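Local atomic coordinates of uroporphyrin-III C-methyltransferase (PDB entry 1S4D), a protein that catalyses the two successive methylations, by S-adenosyl-L-methionine, at C-2 and C-7 that turn uroporphyrinogen III into precorrin-2 on the way to cobalamin and siroheme. Residues Ala137-Pro142 and Arg250-Leu255; Asn149-Phe154 and Ser175-Ile180; Ile180-Ala185 and Val243-Val248; Val207-Asn212 and Leu221-Ala226. One frame throughout, in Å; residues are numbered along the deposited sequence.

Contact 1: Ala137-Pro142 and Arg250-Leu255; sequences AYAGIP and RLRAAL
Arg-252, on the short helix 252-255, takes Ala-139 O with its guanidinium. NE gives the main bond, 2.6 Å from Ala-139 O, with the oxygen almost in the guanidinium plane and NE in the plane of the carbonyl; a weak second bond runs from NH2 to the same Ala-139 O. The arginine chain bends at chi3 (-86°), which turns NE toward the carbonyl. The two donors on one oxygen restrict the turning of the flat group. Nearer the backbone, Arg-252 CB packs on Ile-141 CG1 at 3.8 Å. An alanine here would probably leave Ala-139 O without its two guanidinium donors and the loop less firmly tied to the helix, although the CB contact with Ile-141 would stay. Gly-140 ends helix 131-137 in a Schellman motif with positive phi (77°). Its backbone lies directly on the other segment: Gly-140 CA is 3.4 Å from Leu-255 O, and Gly-140 O receives a CA-H...O contact from Arg-252 CA at 3.3 Å. Two residues on, the Pro-142 ring is met by two leucine tips, CG lying 3.7 Å from Leu-255 CD1 and 3.9 Å from Leu-251 CD1, each side chain crossing the ring at about a right angle. The contact thus joins the C-terminal end of helix 131-137 to helix 252-255. Ala-139 and Arg-252 both rest on Val-220 of strand 219-224 and Ile-141 on Ala-208 of strand 206-211, while Pro-142 and Leu-255 pack against Phe-104 and Ala-113, respectively, of the second subunit.

Contact 2: Asn149-Phe154 and Ser175-Ile180; sequences NHAVTF and SGSPVI
Val-152 CG1, 3.9 Å from Val-179 CG1 across the contact, also lies in the plane of the Phe-154 ring at its edge. Phe-154 packs on Val-181 of the neighbouring strand and makes an edge-to-face pair with Phe-154 of the second subunit. The two segments belong to a beta-alpha-beta unit: strand 151-156 leads through helix 170-176 into the adjacent parallel strand 179-183. Strand 151-156 is outermost within its own chain, but Ala-151 to Phe-154 pair antiparallel with a strand of the second subunit, so the sheet runs on through the dimer. Val-152 and Val-179 stand side by side, pointing the same way, on one face; Thr-153 and Ile-180, partners in a parallel bridge, occupy the other. That bridge rests on a straight but weak bond, Thr-153 N to Val-179 O at 3.3 Å, and Thr-153 O bonds onward to Val-181; Ile-180 CA adds a CA-H...O contact to Thr-153 O at 3.5 Å. Before the second strand, Ser-177 comes close to the first: its CB lies 3.4 Å from Ala-151 O and its OG 3.8 Å from Ala-151 CB. Thr-153 OG1 stands anti to the carbonyl carbon (chi1 -68°), beside the backbone N, and is held both by Thr-153 OG1 of the second subunit and by Ser-177 OG, 2.8 Å from Thr-153 OG1 in its own chain.

Contact 3: Ile180-Ala185 and Val243-Val248; sequences IVMYMA and VVVGEV. With SAH (S-adenosyl-L-homocysteine), chain Q.
Met-182 N donates to Val-243 O at 2.7 Å, the shortest of four backbone bonds that tie these antiparallel strands; the donor is tilted 25° from the carbonyl plane. Val-243 N returns a bond to Met-182 O at 3.0 Å, and the next such pair, Ile-180 with Val-245, is closed in both directions, Val-245 N lying 2.8 Å from Ile-180 O. Between them Val-181 and Val-244 form the non-hydrogen-bonded pair, their CG2 methyls meeting on the face opposite Ile-180 and Met-182. The Met-182 chain is bent at chi3 (-81°), which brings CE to 3.9 Å from Val-243 CG1 and within touch of Val-245 CG2. Beyond the strand end, Met-184 N gives S-adenosyl-L-homocysteine a nearly straight bond (172°), 3.0 Å to the ribose O2'. The Met-184 side chain touches the ligand at its ribose and sulphur, Met-184 CE lying 3.7 Å from SAH SD. Tyr-183 presents its edge to the ligand carboxylate, CE2 lying 3.6 Å from OXT in the ring plane, and its OH is bonded to Thr-130 OG1 and Gly-132 N. A phenylalanine in its place would probably leave Thr-130 OG1 and Gly-132 N without this hydroxyl partner and the ring freer to shift beside the carboxylate. Strand ends that carry residues binding S-adenosyl-L-homocysteine into a cleft between two alpha/beta domains are typical of the precorrin methyltransferase family.

Contact 4: Val207-Asn212 and Leu221-Ala226; sequences VAFVCN and LETTLA. With SAH (S-adenosyl-L-homocysteine), chain Q.
Val-207 lies against three residues of the returning strand and the helix that follows it. Its CG1 is 3.7 Å from Thr-223 CG2, the two side chains standing side by side, while CG2 meets Leu-225 CD2 at 3.6 Å, the side chains crossing at about a right angle. CG1 is anti to the backbone N (chi1 161°), which leaves CG2 beside the backbone N and facing Leu-225. On the same face Phe-209 lies alongside Leu-221, CD2 to CD2 at 4.0 Å, and takes Thr-223 CG2 at its ring edge, in plane, 4.0 Å from CE2. Backbone hydrogen bonds between the antiparallel strands set this register. Phe-209 N reaches Leu-221 O at 2.8 Å and Leu-221 N bonds back to Phe-209 O; at the other pair Val-207 N lies above the Thr-223 carbonyl plane by 50°, and the return bond from Thr-223 N is weak. Ala-208 and Glu-222 form the non-hydrogen-bonded pair between. Farther out, Thr-223 OG1 stands anti to its backbone N and bonds Asp-231 OD2, while Thr-224 is the N-cap of helix 225-235. Toward the ligand, Val-210 O comes within 3.3 Å of C2 of the S-adenosyl-L-homocysteine adenine, and Asn-212 also lines the pocket. The contact is a beta hairpin at one margin of the mixed sheet. Strand 241-245 flanks strand 206-211 on its inner side, helix 225-235 packs on Phe-209 through Ala-228 and Val-232, and helix 189-198 receives Leu-225 on Leu-196 and Ile-197.

Overall arrangement
Contacts 2, 3 and 4 cross one mixed sheet in turn. Contacts 2 and 3 share Ile-180, their centres about 10 Å apart, and contacts 3 and 4, about 8 Å apart, are joined by a probable hydrogen bond from Ala-208 N to Val-244 O at 3.0 Å. Contact 1 covers the Val-244 and Ala-208 face: Ile-141 CD1 lies 3.7 Å from Ala-208 CB. Contacts 3 and 4 touch S-adenosyl-L-homocysteine, the former at its ribose, carboxylate and sulphur and the latter at its adenine. The Ala-139 side chain of contact 1 is about 9 Å from the ligand and that of the shared Ile-180 about 12 Å. Contacts 1 and 2 also meet the second subunit.

Contact 1: Ala137-Pro142 and Arg250-Leu255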
# COMPACT_ATOMS: atom_id res chain seq x y z
N ALA B 137 7.56 -7.19 0.16
CA ALA B 137 8.44 -7.14 -1.01
C ALA B 137 9.92 -7.19 -0.64
O ALA B 137 10.72 -7.86 -1.33
CB ALA B 137 8.16 -5.91 -1.85
N TYR B 138 10.30 -6.52 0.45
CA TYR B 138 11.73 -6.53 0.82
C TYR B 138 12.18 -7.88 1.41
O TYR B 138 13.36 -8.07 1.64
CB TYR B 138 12.10 -5.40 1.77
CG TYR B 138 12.43 -4.08 1.12
CD1 TYR B 138 11.50 -3.43 0.27
CD2 TYR B 138 13.65 -3.45 1.37
CE1 TYR B 138 11.79 -2.20 -0.32
CE2 TYR B 138 13.96 -2.22 0.80
CZ TYR B 138 13.02 -1.60 -0.04
OH TYR B 138 13.33 -0.39 -0.60
N ALA B 139 11.24 -8.79 1.65
CA ALA B 139 11.56 -10.10 2.19
C ALA B 139 11.41 -11.16 1.12
O ALA B 139 11.56 -12.34 1.42
CB ALA B 139 10.68 -10.45 3.41
N GLY B 140 11.11 -10.72 -0.10
CA GLY B 140 10.84 -11.60 -1.22
C GLY B 140 9.47 -12.27 -1.22
O GLY B 140 9.28 -13.31 -1.86
N ILE B 141 8.50 -11.67 -0.54
CA ILE B 141 7.14 -12.20 -0.52
C ILE B 141 6.14 -11.27 -1.21
O ILE B 141 5.75 -10.26 -0.65
CB ILE B 141 6.67 -12.49 0.92
CG1 ILE B 141 7.59 -13.52 1.59
CG2 ILE B 141 5.19 -12.91 0.94
CD1 ILE B 141 7.46 -13.56 3.09
N PRO B 142 5.69 -11.62 -2.41
CA PRO B 142 4.62 -10.84 -3.04
C PRO B 142 3.31 -11.17 -2.36
O PRO B 142 3.03 -12.30 -2.00
CB PRO B 142 4.62 -11.31 -4.50
CG PRO B 142 5.71 -12.31 -4.62
CD PRO B 142 6.09 -12.77 -3.24
N ARG B 250 6.27 -19.23 0.33
CA ARG B 250 7.20 -20.16 -0.31
C ARG B 250 8.06 -19.50 -1.36
O ARG B 250 9.12 -20.00 -1.68
CB ARG B 250 6.46 -21.32 -0.95
CG ARG B 250 5.84 -22.28 0.03
CD ARG B 250 5.54 -23.64 -0.57
NE ARG B 250 4.59 -24.37 0.26
CZ ARG B 250 4.92 -25.14 1.28
NH1 ARG B 250 3.97 -25.74 1.98
NH2 ARG B 250 6.19 -25.31 1.61
N LEU B 251 7.61 -18.37 -1.90
CA LEU B 251 8.35 -17.67 -2.94
C LEU B 251 9.55 -16.88 -2.41
O LEU B 251 10.37 -16.41 -3.21
CB LEU B 251 7.45 -16.73 -3.72
CG LEU B 251 6.44 -17.29 -4.71
CD1 LEU B 251 5.45 -16.18 -5.02
CD2 LEU B 251 7.09 -17.84 -5.98
N ARG B 252 9.68 -16.72 -1.10
CA ARG B 252 10.81 -15.96 -0.59
C ARG B 252 12.16 -16.65 -0.94
O ARG B 252 13.15 -15.99 -1.20
CB ARG B 252 10.64 -15.62 0.90
CG ARG B 252 11.79 -16.01 1.79
CD ARG B 252 11.76 -15.41 3.16
NE ARG B 252 12.39 -14.11 3.07
CZ ARG B 252 13.53 -13.75 3.63
NH1 ARG B 252 14.20 -14.59 4.41
NH2 ARG B 252 13.97 -12.52 3.41
N ALA B 253 12.16 -17.99 -0.98
CA ALA B 253 13.38 -18.73 -1.33
C ALA B 253 13.87 -18.39 -2.74
O ALA B 253 15.07 -18.38 -2.98
CB ALA B 253 13.17 -20.23 -1.18
N ALA B 254 12.94 -18.09 -3.64
CA ALA B 254 13.27 -17.73 -5.01
C ALA B 254 13.35 -16.22 -5.27
O ALA B 254 13.94 -15.81 -6.27
CB ALA B 254 12.28 -18.34 -5.96
N LEU B 255 12.78 -15.41 -4.39
CA LEU B 255 12.63 -13.99 -4.69
C LEU B 255 13.33 -13.09 -3.70
O LEU B 255 13.15 -11.86 -3.73
CB LEU B 255 11.14 -13.64 -4.74
CG LEU B 255 10.33 -14.26 -5.87
CD1 LEU B 255 8.96 -13.66 -5.89
CD2 LEU B 255 11.03 -14.06 -7.21

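Contact 2: Asn149-Phe154 and Ser175-Ile180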
# COMPACT_ATOMS: atom_id res chain seq x y z
N ASN B 149 -3.36 -16.79 -5.36
CA ASN B 149 -4.47 -16.05 -4.77
C ASN B 149 -5.04 -14.97 -5.68
O ASN B 149 -4.32 -14.35 -6.48
CB ASN B 149 -4.09 -15.46 -3.39
CG ASN B 149 -2.99 -14.39 -3.47
OD1 ASN B 149 -3.05 -13.35 -2.78
ND2 ASN B 149 -1.97 -14.65 -4.28
N HIS B 150 -6.33 -14.74 -5.56
CA HIS B 150 -6.97 -13.70 -6.34
C HIS B 150 -7.49 -12.64 -5.36
O HIS B 150 -8.08 -11.63 -5.76
CB HIS B 150 -8.08 -14.31 -7.20
CG HIS B 150 -7.57 -14.88 -8.50
ND1 HIS B 150 -6.81 -16.03 -8.56
CD2 HIS B 150 -7.72 -14.45 -9.78
CE1 HIS B 150 -6.50 -16.28 -9.82
NE2 HIS B 150 -7.04 -15.34 -10.58
N ALA B 151 -7.24 -12.89 -4.08
CA ALA B 151 -7.65 -12.01 -2.99
C ALA B 151 -6.58 -11.99 -1.87
O ALA B 151 -5.90 -13.00 -1.64
CB ALA B 151 -8.98 -12.47 -2.46
N VAL B 152 -6.39 -10.83 -1.23
CA VAL B 152 -5.57 -10.71 -0.03
C VAL B 152 -6.37 -9.97 1.04
O VAL B 152 -7.01 -8.95 0.74
CB VAL B 152 -4.35 -9.80 -0.19
CG1 VAL B 152 -3.18 -10.30 0.60
CG2 VAL B 152 -4.00 -9.56 -1.61
N THR B 153 -6.28 -10.46 2.28
CA THR B 153 -6.84 -9.79 3.45
C THR B 153 -5.78 -9.18 4.37
O THR B 153 -4.87 -9.89 4.81
CB THR B 153 -7.66 -10.79 4.25
OG1 THR B 153 -8.80 -11.15 3.48
CG2 THR B 153 -8.26 -10.14 5.45
N PHE B 154 -5.92 -7.90 4.69
CA PHE B 154 -5.04 -7.26 5.67
C PHE B 154 -5.80 -7.17 6.98
O PHE B 154 -7.01 -6.93 6.94
CB PHE B 154 -4.67 -5.86 5.19
CG PHE B 154 -3.65 -5.82 4.09
CD1 PHE B 154 -2.83 -4.73 3.94
CD2 PHE B 154 -3.54 -6.85 3.17
CE1 PHE B 154 -1.89 -4.70 2.89
CE2 PHE B 154 -2.61 -6.82 2.13
CZ PHE B 154 -1.80 -5.77 1.99
N SER B 175 -11.56 -18.37 5.30
CA SER B 175 -12.03 -18.76 3.96
C SER B 175 -11.90 -17.70 2.88
O SER B 175 -11.83 -18.02 1.70
CB SER B 175 -13.49 -19.19 3.96
OG SER B 175 -13.92 -19.60 5.23
N GLY B 176 -11.93 -16.43 3.28
CA GLY B 176 -11.93 -15.32 2.35
C GLY B 176 -10.77 -15.23 1.38
O GLY B 176 -11.00 -15.04 0.20
N SER B 177 -9.53 -15.32 1.86
CA SER B 177 -8.36 -15.25 0.97
C SER B 177 -7.33 -16.32 1.33
O SER B 177 -7.17 -16.65 2.50
CB SER B 177 -7.64 -13.92 1.08
OG SER B 177 -8.52 -12.87 1.34
N PRO B 178 -6.66 -16.84 0.30
CA PRO B 178 -5.58 -17.78 0.55
C PRO B 178 -4.49 -17.03 1.32
O PRO B 178 -4.18 -17.54 2.41
CB PRO B 178 -5.16 -18.26 -0.83
CG PRO B 178 -5.86 -17.49 -1.76
CD PRO B 178 -6.88 -16.61 -1.12
N VAL B 179 -4.14 -15.78 0.98
CA VAL B 179 -3.14 -15.03 1.78
C VAL B 179 -3.73 -14.07 2.82
O VAL B 179 -4.69 -13.37 2.53
CB VAL B 179 -2.16 -14.28 0.85
CG1 VAL B 179 -1.17 -13.42 1.67
CG2 VAL B 179 -1.42 -15.30 -0.03
N ILE B 180 -3.19 -14.10 4.06
CA ILE B 180 -3.59 -13.15 5.10
C ILE B 180 -2.36 -12.38 5.51
O ILE B 180 -1.30 -12.98 5.71
CB ILE B 180 -4.15 -13.85 6.38
CG1 ILE B 180 -5.08 -15.03 6.07
CG2 ILE B 180 -4.79 -12.84 7.31
CD1 ILE B 180 -6.36 -14.66 5.55

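Contact 3: Ile180-Ala185 and Val243-Val248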
# COMPACT_ATOMS: atom_id res chain seq x y z
N ILE B 180 -3.19 -14.10 4.06
CA ILE B 180 -3.59 -13.15 5.10
C ILE B 180 -2.36 -12.38 5.51
O ILE B 180 -1.30 -12.98 5.71
CB ILE B 180 -4.15 -13.85 6.38
CG1 ILE B 180 -5.08 -15.03 6.07
CG2 ILE B 180 -4.79 -12.84 7.31
CD1 ILE B 180 -6.36 -14.66 5.55
N VAL B 181 -2.51 -11.07 5.66
CA VAL B 181 -1.39 -10.22 6.04
C VAL B 181 -1.77 -9.48 7.32
O VAL B 181 -2.77 -8.74 7.36
CB VAL B 181 -1.04 -9.21 4.92
CG1 VAL B 181 -0.02 -8.14 5.44
CG2 VAL B 181 -0.58 -9.94 3.62
N MET B 182 -0.99 -9.66 8.36
CA MET B 182 -1.43 -9.23 9.67
C MET B 182 -0.49 -8.20 10.27
O MET B 182 0.73 -8.43 10.32
CB MET B 182 -1.59 -10.44 10.59
CG MET B 182 -2.25 -11.61 9.91
SD MET B 182 -2.94 -12.72 11.11
CE MET B 182 -1.47 -13.66 11.62
N TYR B 183 -1.09 -7.08 10.68
CA TYR B 183 -0.45 -5.95 11.35
C TYR B 183 -0.69 -6.11 12.85
O TYR B 183 -1.71 -6.66 13.25
CB TYR B 183 -1.12 -4.64 10.90
CG TYR B 183 -0.79 -4.20 9.48
CD1 TYR B 183 -1.41 -4.79 8.36
CD2 TYR B 183 0.13 -3.18 9.27
CE1 TYR B 183 -1.10 -4.38 7.05
CE2 TYR B 183 0.44 -2.77 8.00
CZ TYR B 183 -0.16 -3.37 6.90
OH TYR B 183 0.20 -2.93 5.65
N MET B 184 0.25 -5.65 13.68
CA MET B 184 0.10 -5.68 15.14
C MET B 184 -0.46 -6.99 15.68
O MET B 184 -1.39 -6.99 16.48
CB MET B 184 -0.76 -4.52 15.63
CG MET B 184 -0.35 -3.18 15.03
SD MET B 184 -1.47 -1.89 15.50
CE MET B 184 -2.40 -1.72 14.00
N ALA B 185 0.16 -8.10 15.28
CA ALA B 185 -0.33 -9.44 15.59
C ALA B 185 0.67 -10.24 16.41
O ALA B 185 0.52 -11.45 16.56
CB ALA B 185 -0.67 -10.19 14.31
N VAL B 243 3.05 -10.26 9.83
CA VAL B 243 2.88 -11.70 9.73
C VAL B 243 2.02 -12.07 8.54
O VAL B 243 0.84 -11.67 8.46
CB VAL B 243 2.21 -12.28 10.96
CG1 VAL B 243 2.33 -13.80 10.93
CG2 VAL B 243 2.79 -11.68 12.24
N VAL B 244 2.61 -12.83 7.61
CA VAL B 244 1.94 -13.23 6.36
C VAL B 244 1.69 -14.72 6.38
O VAL B 244 2.59 -15.51 6.68
CB VAL B 244 2.78 -12.82 5.09
CG1 VAL B 244 4.20 -13.41 5.13
CG2 VAL B 244 2.08 -13.20 3.78
N VAL B 245 0.48 -15.10 6.03
CA VAL B 245 0.06 -16.48 6.01
C VAL B 245 -0.24 -16.89 4.56
O VAL B 245 -0.90 -16.13 3.80
CB VAL B 245 -1.19 -16.66 6.90
CG1 VAL B 245 -1.64 -18.10 6.93
CG2 VAL B 245 -0.90 -16.16 8.33
N GLY B 246 0.28 -18.05 4.16
CA GLY B 246 -0.05 -18.63 2.87
C GLY B 246 1.06 -18.87 1.88
O GLY B 246 2.23 -18.57 2.10
N GLU B 247 0.69 -19.42 0.73
CA GLU B 247 1.66 -20.05 -0.15
C GLU B 247 2.69 -19.09 -0.70
O GLU B 247 3.80 -19.51 -1.03
CB GLU B 247 0.96 -20.85 -1.26
CG GLU B 247 0.20 -22.09 -0.76
CD GLU B 247 1.10 -23.09 -0.04
OE1 GLU B 247 0.67 -23.60 1.02
OE2 GLU B 247 2.21 -23.40 -0.55
N VAL B 248 2.33 -17.81 -0.81
CA VAL B 248 3.29 -16.79 -1.22
C VAL B 248 4.56 -16.79 -0.36
O VAL B 248 5.62 -16.38 -0.84
CB VAL B 248 2.72 -15.35 -1.22
CG1 VAL B 248 1.76 -15.13 -2.41
CG2 VAL B 248 2.07 -14.98 0.13
N SAH Q . 0.27 2.73 8.71
CA SAH Q . 1.29 1.72 8.93
CB SAH Q . 0.87 0.79 10.05
CG SAH Q . 1.17 1.31 11.44
SD SAH Q . 0.38 0.42 12.80
C SAH Q . 1.62 0.98 7.63
O SAH Q . 1.04 1.23 6.57
OXT SAH Q . 2.49 0.11 7.55
C5' SAH Q . 1.97 -0.36 13.24
C4' SAH Q . 2.23 -1.78 12.70
O4' SAH Q . 2.70 -1.75 11.36
C3' SAH Q . 3.31 -2.58 13.41
O3' SAH Q . 2.95 -3.12 14.65
C2' SAH Q . 3.69 -3.64 12.38
O2' SAH Q . 2.77 -4.71 12.30
C1' SAH Q . 3.57 -2.83 11.10
N9 SAH Q . 4.87 -2.29 10.62
C8 SAH Q . 5.14 -0.97 10.48
N7 SAH Q . 6.38 -0.84 10.01
C5 SAH Q . 6.93 -2.04 9.85
C6 SAH Q . 8.19 -2.45 9.40
N6 SAH Q . 9.09 -1.57 9.01
N1 SAH Q . 8.48 -3.80 9.34
C2 SAH Q . 7.52 -4.72 9.72
N3 SAH Q . 6.28 -4.31 10.17
C4 SAH Q . 5.98 -2.99 10.24

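Contact 4: Val207-Asn212 and Leu221-Ala226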
# COMPACT_ATOMS: atom_id res chain seq x y z
N VAL B 207 3.97 -19.69 7.05
CA VAL B 207 3.80 -18.40 7.70
C VAL B 207 5.20 -17.75 7.71
O VAL B 207 6.21 -18.44 7.89
CB VAL B 207 3.28 -18.62 9.16
CG1 VAL B 207 3.49 -17.42 10.05
CG2 VAL B 207 1.83 -19.03 9.16
N ALA B 208 5.27 -16.44 7.49
CA ALA B 208 6.53 -15.72 7.67
C ALA B 208 6.29 -14.52 8.57
O ALA B 208 5.21 -13.93 8.54
CB ALA B 208 7.12 -15.29 6.34
N PHE B 209 7.30 -14.19 9.38
CA PHE B 209 7.30 -12.99 10.20
C PHE B 209 8.37 -12.14 9.57
O PHE B 209 9.48 -12.63 9.30
CB PHE B 209 7.72 -13.31 11.65
CG PHE B 209 6.65 -13.98 12.46
CD1 PHE B 209 5.94 -13.25 13.41
CD2 PHE B 209 6.36 -15.33 12.28
CE1 PHE B 209 4.93 -13.86 14.15
CE2 PHE B 209 5.35 -15.96 13.02
CZ PHE B 209 4.63 -15.22 13.96
N VAL B 210 8.05 -10.87 9.32
CA VAL B 210 9.05 -9.94 8.81
C VAL B 210 9.14 -8.76 9.78
O VAL B 210 8.22 -7.94 9.88
CB VAL B 210 8.74 -9.48 7.35
CG1 VAL B 210 9.91 -8.70 6.77
CG2 VAL B 210 8.42 -10.69 6.43
N CYS B 211 10.26 -8.69 10.49
CA CYS B 211 10.49 -7.64 11.48
C CYS B 211 11.35 -6.55 10.92
O CYS B 211 12.40 -6.82 10.31
CB CYS B 211 11.15 -8.20 12.74
SG CYS B 211 10.15 -9.50 13.52
N ASN B 212 10.90 -5.31 11.12
CA ASN B 212 11.65 -4.17 10.67
C ASN B 212 11.91 -4.32 9.17
O ASN B 212 13.04 -4.10 8.71
CB ASN B 212 12.97 -4.07 11.45
CG ASN B 212 12.75 -4.00 12.94
OD1 ASN B 212 12.26 -2.99 13.44
ND2 ASN B 212 13.06 -5.07 13.64
N LEU B 221 11.49 -14.83 9.78
CA LEU B 221 11.34 -16.19 10.22
C LEU B 221 10.21 -16.86 9.43
O LEU B 221 9.08 -16.38 9.42
CB LEU B 221 11.04 -16.21 11.72
CG LEU B 221 10.34 -17.45 12.32
CD1 LEU B 221 11.30 -18.67 12.41
CD2 LEU B 221 9.70 -17.14 13.66
N GLU B 222 10.53 -17.96 8.77
CA GLU B 222 9.50 -18.85 8.25
C GLU B 222 9.32 -20.02 9.17
O GLU B 222 10.26 -20.49 9.82
CB GLU B 222 9.82 -19.40 6.87
CG GLU B 222 10.85 -18.60 6.12
CD GLU B 222 10.96 -19.01 4.68
OE1 GLU B 222 10.48 -20.09 4.26
OE2 GLU B 222 11.56 -18.22 3.95
N THR B 223 8.08 -20.48 9.12
CA THR B 223 7.43 -21.28 10.12
C THR B 223 6.08 -21.76 9.56
O THR B 223 5.83 -21.66 8.36
CB THR B 223 7.31 -20.51 11.46
OG1 THR B 223 7.03 -21.47 12.49
CG2 THR B 223 6.11 -19.57 11.52
N THR B 224 5.18 -22.21 10.43
CA THR B 224 3.83 -22.62 10.04
C THR B 224 2.87 -22.09 11.08
O THR B 224 3.31 -21.56 12.11
CB THR B 224 3.72 -24.15 9.99
OG1 THR B 224 4.02 -24.69 11.29
CG2 THR B 224 4.76 -24.75 9.05
N LEU B 225 1.56 -22.22 10.83
CA LEU B 225 0.54 -21.70 11.77
C LEU B 225 0.66 -22.37 13.15
O LEU B 225 0.68 -21.69 14.19
CB LEU B 225 -0.87 -21.88 11.21
CG LEU B 225 -1.41 -20.91 10.14
CD1 LEU B 225 -2.77 -21.38 9.63
CD2 LEU B 225 -1.46 -19.44 10.61
N ALA B 226 0.75 -23.70 13.17
CA ALA B 226 0.85 -24.40 14.43
C ALA B 226 2.11 -23.95 15.17
O ALA B 226 2.02 -23.63 16.35
CB ALA B 226 0.86 -25.88 14.22
N SAH Q . 0.27 2.73 8.71
CA SAH Q . 1.29 1.72 8.93
CB SAH Q . 0.87 0.79 10.05
CG SAH Q . 1.17 1.31 11.44
SD SAH Q . 0.38 0.42 12.80
C SAH Q . 1.62 0.98 7.63
O SAH Q . 1.04 1.23 6.57
OXT SAH Q . 2.49 0.11 7.55
C5' SAH Q . 1.97 -0.36 13.24
C4' SAH Q . 2.23 -1.78 12.70
O4' SAH Q . 2.70 -1.75 11.36
C3' SAH Q . 3.31 -2.58 13.41
O3' SAH Q . 2.95 -3.12 14.65
C2' SAH Q . 3.69 -3.64 12.38
O2' SAH Q . 2.77 -4.71 12.30
C1' SAH Q . 3.57 -2.83 11.10
N9 SAH Q . 4.87 -2.29 10.62
C8 SAH Q . 5.14 -0.97 10.48
N7 SAH Q . 6.38 -0.84 10.01
C5 SAH Q . 6.93 -2.04 9.85
C6 SAH Q . 8.19 -2.45 9.40
N6 SAH Q . 9.09 -1.57 9.01
N1 SAH Q . 8.48 -3.80 9.34
C2 SAH Q . 7.52 -4.72 9.72
N3 SAH Q . 6.28 -4.31 10.17
C4 SAH Q . 5.98 -2.99 10.24